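Local coordinates for uncharacterized protein (Chaetomium thermophilum, PDB 3LPZ), which probably serves as the Get4 component of the Get pathway, binding Get5 and helping to target tail-anchored proteins to the membrane, at residues D83-A88 and G98-C103; R105-G110 and K115-E120. All coordinates share one frame; numbering follows the deposited sequence.

Interaction 1: D83-A88 and G98-C103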
loop_
_atom_site.group_PDB
_atom_site.type_symbol
_atom_site.label_atom_id
_atom_site.label_comp_id
_atom_site.label_asym_id
_atom_site.label_seq_id
_atom_site.Cartn_x
_atom_site.Cartn_y
_atom_site.Cartn_z
ATOM N N ASP A 83 -18.049 10.677 -7.990
ATOM C CA ASP A 83 -19.071 11.373 -7.211
ATOM C C ASP A 83 -20.476 10.852 -7.562
ATOM O O ASP A 83 -21.389 10.842 -6.730
ATOM C CB ASP A 83 -18.934 12.890 -7.385
ATOM C CG ASP A 83 -17.859 13.473 -6.472
ATOM O OD1 ASP A 83 -17.986 13.390 -5.219
ATOM O OD2 ASP A 83 -16.874 14.014 -6.995
ATOM N N THR A 84 -20.629 10.406 -8.811
ATOM C CA THR A 84 -21.881 9.838 -9.265
ATOM C C THR A 84 -22.134 8.509 -8.558
ATOM O O THR A 84 -23.262 8.256 -8.153
ATOM C CB THR A 84 -21.903 9.686 -10.803
ATOM O OG1 THR A 84 -21.782 10.998 -11.388
ATOM C CG2 THR A 84 -23.211 9.046 -11.288
ATOM N N PHE A 85 -21.096 7.677 -8.399
ATOM C CA PHE A 85 -21.222 6.397 -7.663
ATOM C C PHE A 85 -21.657 6.676 -6.219
ATOM O O PHE A 85 -22.518 5.998 -5.667
ATOM C CB PHE A 85 -19.894 5.613 -7.662
ATOM C CG PHE A 85 -19.594 4.840 -8.954
ATOM C CD1 PHE A 85 -20.603 4.303 -9.745
ATOM C CD2 PHE A 85 -18.278 4.602 -9.334
ATOM C CE1 PHE A 85 -20.302 3.568 -10.927
ATOM C CE2 PHE A 85 -17.972 3.872 -10.514
ATOM C CZ PHE A 85 -18.989 3.353 -11.295
ATOM N N ARG A 86 -21.034 7.658 -5.595
ATOM C CA ARG A 86 -21.451 8.096 -4.254
ATOM C C ARG A 86 -22.907 8.486 -4.136
ATOM O O ARG A 86 -23.599 8.021 -3.231
ATOM C CB ARG A 86 -20.668 9.318 -3.843
ATOM C CG ARG A 86 -19.289 9.051 -3.561
ATOM C CD ARG A 86 -18.734 10.268 -2.859
ATOM N NE ARG A 86 -17.350 10.030 -2.517
ATOM C CZ ARG A 86 -16.322 10.536 -3.176
ATOM N NH1 ARG A 86 -16.520 11.349 -4.233
ATOM N NH2 ARG A 86 -15.105 10.246 -2.758
ATOM N N GLN A 87 -23.351 9.375 -5.031
ATOM C CA GLN A 87 -24.727 9.866 -5.042
ATOM C C GLN A 87 -25.740 8.757 -5.319
ATOM O O GLN A 87 -26.844 8.770 -4.798
ATOM C CB GLN A 87 -24.895 10.944 -6.110
ATOM C CG GLN A 87 -24.264 12.242 -5.750
ATOM C CD GLN A 87 -24.735 13.333 -6.677
ATOM O OE1 GLN A 87 -25.530 14.186 -6.280
ATOM N NE2 GLN A 87 -24.298 13.287 -7.934
ATOM N N ALA A 88 -25.348 7.811 -6.156
ATOM C CA ALA A 88 -26.166 6.642 -6.457
ATOM C C ALA A 88 -26.188 5.626 -5.308
ATOM O O ALA A 88 -26.971 4.705 -5.343
ATOM C CB ALA A 88 -25.644 5.969 -7.719
ATOM N N GLY A 98 -14.332 -1.998 -12.350
ATOM C CA GLY A 98 -13.785 -2.100 -13.706
ATOM C C GLY A 98 -13.812 -0.767 -14.461
ATOM O O GLY A 98 -12.873 -0.422 -15.191
ATOM N N LYS A 99 -14.890 -0.010 -14.299
ATOM C CA LYS A 99 -14.971 1.313 -14.947
ATOM C C LYS A 99 -13.907 2.256 -14.395
ATOM O O LYS A 99 -13.308 3.036 -15.149
ATOM C CB LYS A 99 -16.366 1.914 -14.783
ATOM C CG LYS A 99 -17.411 1.201 -15.611
ATOM C CD LYS A 99 -18.802 1.831 -15.439
ATOM C CE LYS A 99 -19.905 1.005 -16.148
ATOM N NZ LYS A 99 -20.188 -0.289 -15.459
ATOM N N LEU A 100 -13.691 2.215 -13.080
ATOM C CA LEU A 100 -12.705 3.116 -12.447
ATOM C C LEU A 100 -11.277 2.744 -12.874
ATOM O O LEU A 100 -10.462 3.643 -13.159
ATOM C CB LEU A 100 -12.864 3.150 -10.918
ATOM C CG LEU A 100 -14.205 3.766 -10.458
ATOM C CD1 LEU A 100 -14.399 3.583 -8.947
ATOM C CD2 LEU A 100 -14.285 5.270 -10.786
ATOM N N LEU A 101 -10.992 1.441 -12.954
ATOM C CA LEU A 101 -9.670 0.981 -13.445
ATOM C C LEU A 101 -9.469 1.323 -14.911
ATOM O O LEU A 101 -8.358 1.643 -15.328
ATOM C CB LEU A 101 -9.473 -0.544 -13.220
ATOM C CG LEU A 101 -9.400 -0.960 -11.750
ATOM C CD1 LEU A 101 -9.460 -2.470 -11.663
ATOM C CD2 LEU A 101 -8.097 -0.428 -11.077
ATOM N N GLY A 102 -10.543 1.269 -15.698
ATOM C CA GLY A 102 -10.457 1.668 -17.100
ATOM C C GLY A 102 -10.043 3.138 -17.221
ATOM O O GLY A 102 -9.236 3.493 -18.112
ATOM N N CYS A 103 -10.591 4.003 -16.369
ATOM C CA CYS A 103 -10.170 5.427 -16.361
ATOM C C CYS A 103 -8.727 5.591 -15.866
ATOM O O CYS A 103 -7.902 6.281 -16.507
ATOM C CB CYS A 103 -11.108 6.286 -15.497
ATOM S SG CYS A 103 -12.807 6.403 -16.139
#
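The ring of Phe85 pushes its CE2 corner into the fork of the Leu100 side chain, an apolar wedge between two successive antiparallel helices, 71-88 and 94-104, of the Get4 alpha-solenoid. Leu100 lies at the rim of the ring and not over a face: its branch carbon CG is 3.8 Å from Phe85 CE2, in the plane of the ring. The two methyls then flank the same corner, Leu100 CD1 at 3.9 Å from Phe85 CE2 and Leu100 CD2 at 4.0 Å from it. A branched leucine suits this place because CG and its two methyls can straddle one aromatic C-H. In Phe85 the CG lies anti to the carbonyl carbon (chi1 -79°), which carries the ring across the gap to the other helix; the backbones stay well apart, with the CA atoms of Phe85 and Leu100 separated by 10.3 Å.

Farther round the same rim, Lys99 adds a looser contact, its CD being 4.4 Å from Phe85 CZ and near the ring plane. Lysine serves here through its long aliphatic chain, which can line an aromatic edge while the ammonium group lies farther out. Val55 of helix 51-67 touches both Phe85 and Lys99, and Trp124 of helix 112-128 meets the Phe85 ring as well as Leu100, so the wedge lies among four helices.

Polar groups of 83-88 find partners away from this apolar seam. In one of the two conformers of Asp83, its OD1 makes a salt bridge with Arg86 NH1 at 2.7 Å, weak as a hydrogen bond, while Arg86 NH2 pairs with Asp123 of helix 112-128. Thr84, a buried residue, settles its hydroxyl on its own helix: OG1 is hydrogen-bonded to the carbonyl O of Leu80, one turn earlier.

Interaction 2: R105-G110 and K115-E120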
loop_
_atom_site.group_PDB
_atom_site.type_symbol
_atom_site.label_atom_id
_atom_site.label_comp_id
_atom_site.label_asym_id
_atom_site.label_seq_id
_atom_site.Cartn_x
_atom_site.Cartn_y
_atom_site.Cartn_z
ATOM N N ARG A 105 -6.062 3.703 -15.793
ATOM C CA ARG A 105 -4.967 3.256 -16.636
ATOM C C ARG A 105 -4.773 4.170 -17.849
ATOM O O ARG A 105 -3.749 4.106 -18.507
ATOM C CB ARG A 105 -5.200 1.824 -17.087
ATOM C CG ARG A 105 -5.130 0.822 -15.926
ATOM C CD ARG A 105 -5.089 -0.593 -16.494
ATOM N NE ARG A 105 -5.108 -1.671 -15.488
ATOM C CZ ARG A 105 -4.042 -2.115 -14.822
ATOM N NH1 ARG A 105 -2.850 -1.545 -15.005
ATOM N NH2 ARG A 105 -4.168 -3.129 -13.954
ATOM N N LEU A 106 -5.749 5.030 -18.139
ATOM C CA LEU A 106 -5.606 5.955 -19.269
ATOM C C LEU A 106 -5.057 7.337 -18.930
ATOM O O LEU A 106 -4.769 8.118 -19.836
ATOM C CB LEU A 106 -6.913 6.052 -20.062
ATOM C CG LEU A 106 -7.375 4.779 -20.802
ATOM C CD1 LEU A 106 -8.856 4.922 -21.212
ATOM C CD2 LEU A 106 -6.523 4.475 -22.027
ATOM N N PHE A 107 -4.891 7.653 -17.649
ATOM C CA PHE A 107 -4.242 8.907 -17.269
ATOM C C PHE A 107 -2.745 8.847 -17.572
ATOM O O PHE A 107 -2.122 7.797 -17.371
ATOM C CB PHE A 107 -4.313 9.144 -15.768
ATOM C CG PHE A 107 -5.621 9.666 -15.273
ATOM C CD1 PHE A 107 -6.619 8.783 -14.841
ATOM C CD2 PHE A 107 -5.831 11.047 -15.143
ATOM C CE1 PHE A 107 -7.825 9.271 -14.324
ATOM C CE2 PHE A 107 -7.023 11.527 -14.638
ATOM C CZ PHE A 107 -8.019 10.644 -14.207
ATOM N N GLN A 108 -2.168 9.975 -17.993
ATOM C CA GLN A 108 -0.710 10.133 -17.980
ATOM C C GLN A 108 -0.251 10.190 -16.531
ATOM O O GLN A 108 -0.914 10.824 -15.723
ATOM C CB GLN A 108 -0.285 11.438 -18.668
ATOM C CG GLN A 108 -0.420 11.401 -20.175
ATOM C CD GLN A 108 0.564 10.438 -20.796
ATOM O OE1 GLN A 108 0.208 9.669 -21.676
ATOM N NE2 GLN A 108 1.809 10.454 -20.316
ATOM N N PRO A 109 0.895 9.548 -16.203
ATOM C CA PRO A 109 1.457 9.551 -14.851
ATOM C C PRO A 109 1.557 10.930 -14.237
ATOM O O PRO A 109 1.304 11.094 -13.040
ATOM C CB PRO A 109 2.865 8.983 -15.064
ATOM C CG PRO A 109 2.718 8.092 -16.181
ATOM C CD PRO A 109 1.677 8.683 -17.101
ATOM N N GLY A 110 1.919 11.919 -15.049
ATOM C CA GLY A 110 2.092 13.271 -14.564
ATOM C C GLY A 110 0.855 14.153 -14.561
ATOM O O GLY A 110 0.946 15.314 -14.167
ATOM N N LYS A 115 -4.074 12.454 -9.313
ATOM C CA LYS A 115 -3.921 12.454 -7.847
ATOM C C LYS A 115 -5.275 12.589 -7.142
ATOM O O LYS A 115 -5.572 11.848 -6.202
ATOM C CB LYS A 115 -3.025 13.619 -7.380
ATOM C CG LYS A 115 -1.589 13.606 -7.899
ATOM C CD LYS A 115 -0.838 14.883 -7.448
ATOM C CE LYS A 115 0.686 14.747 -7.584
ATOM N NZ LYS A 115 1.088 14.214 -8.921
ATOM N N ARG A 116 -6.063 13.556 -7.586
ATOM C CA ARG A 116 -7.427 13.751 -7.075
ATOM C C ARG A 116 -8.290 12.523 -7.385
ATOM O O ARG A 116 -9.011 12.044 -6.521
ATOM C CB ARG A 116 -8.064 15.011 -7.674
ATOM C CG ARG A 116 -9.432 15.423 -7.066
ATOM C CD ARG A 116 -10.002 16.625 -7.831
ATOM N NE ARG A 116 -11.344 17.032 -7.404
ATOM C CZ ARG A 116 -11.934 16.627 -6.285
ATOM N NH1 ARG A 116 -11.294 15.806 -5.469
ATOM N NH2 ARG A 116 -13.159 17.043 -5.986
ATOM N N PHE A 117 -8.212 12.012 -8.613
ATOM C CA PHE A 117 -9.011 10.842 -8.990
ATOM C C PHE A 117 -8.696 9.661 -8.057
ATOM O O PHE A 117 -9.618 9.006 -7.551
ATOM C CB PHE A 117 -8.785 10.448 -10.447
ATOM C CG PHE A 117 -9.508 9.204 -10.847
ATOM C CD1 PHE A 117 -10.906 9.190 -10.961
ATOM C CD2 PHE A 117 -8.801 8.012 -11.068
ATOM C CE1 PHE A 117 -11.600 8.009 -11.333
ATOM C CE2 PHE A 117 -9.493 6.831 -11.432
ATOM C CZ PHE A 117 -10.899 6.843 -11.568
ATOM N N VAL A 118 -7.407 9.407 -7.816
ATOM C CA VAL A 118 -7.001 8.264 -6.993
ATOM C C VAL A 118 -7.517 8.434 -5.575
ATOM O O VAL A 118 -8.075 7.494 -4.994
ATOM C CB VAL A 118 -5.454 8.007 -7.020
ATOM C CG1 VAL A 118 -4.997 7.102 -5.829
ATOM C CG2 VAL A 118 -5.048 7.376 -8.394
ATOM N N LYS A 119 -7.339 9.632 -5.021
ATOM C CA LYS A 119 -7.870 9.943 -3.708
ATOM C C LYS A 119 -9.389 9.716 -3.614
ATOM O O LYS A 119 -9.863 9.072 -2.665
ATOM C CB LYS A 119 -7.528 11.387 -3.347
ATOM C CG LYS A 119 -7.614 11.717 -1.887
ATOM C CD LYS A 119 -8.981 12.269 -1.479
ATOM C CE LYS A 119 -8.925 12.827 -0.045
ATOM N NZ LYS A 119 -10.139 12.425 0.746
ATOM N N GLU A 120 -10.139 10.235 -4.587
ATOM C CA GLU A 120 -11.601 10.118 -4.549
ATOM C C GLU A 120 -12.055 8.668 -4.657
ATOM O O GLU A 120 -12.933 8.235 -3.898
ATOM C CB GLU A 120 -12.271 10.978 -5.635
ATOM C CG GLU A 120 -12.036 12.507 -5.445
ATOM C CD GLU A 120 -12.679 13.088 -4.171
ATOM O OE1 GLU A 120 -13.641 12.513 -3.611
ATOM O OE2 GLU A 120 -12.210 14.140 -3.721
HETATM O O HOH W 1 -0.459 12.519 -11.084
#
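Phe117 meets Phe107 directly and Lys115, half a turn earlier, reaches the same loop through water 1; they link the loop after helix 94-104 to helix 112-128 of the alpha-solenoid. The ammonium NZ of Lys115 gives a hydrogen bond to the water at 3.2 Å, and the water in turn donates to Pro109 O at 3.0 Å. A long, flexible lysine suits this exposed bridge.

Phe117 carries the buried part of the contact. Its CG stands anti to the backbone N (chi1 176°), which brings the CG-CD2 side of the ring up to Phe107, next to the CB that the helix already points there. The rings lean on each other obliquely, planes at 31° and centroids 5.3 Å apart. Phenylalanine suits both sides of this seam, since a flat, apolar ring can fill the space between loop and helix: Phe107 CE1 comes to 3.6 Å from Phe117 CD2, and Phe107 CZ to 3.8 Å from Phe117 CB. With an alanine here, CE1 and CZ of Phe107 would probably lose their aromatic neighbour, opening a gap that Ala78, Val82 and Leu104 also border.

Val118 packs on Val142 and Tyr146 of helix 136-148. Glu120 looks back one helical turn: in one of the two conformers of Arg116, Glu120 OE2 makes a salt bridge with Arg116 NH1 at 2.6 Å.

Interactions 1 and 2 follow each other along the chain, the first closing before the second opens, with centres about 13 Å apart on the same side of the molecule's centre. Interaction 1 joins helices 71-88 and 94-104; interaction 2 joins the loop leaving helix 94-104 to helix 112-128. Helix 112-128 then packs back against both earlier helices: Phe117 CZ lies 4.0 Å from Cys103 CB and also packs near Leu100 O, and Arg86 NH2 forms a salt bridge with Glu120 OE1 at 2.8 Å. Apolar core and charged pairing thus tie consecutive helices together, the layer-on-layer construction that lets an alpha-solenoid extend by adding helices in chain order.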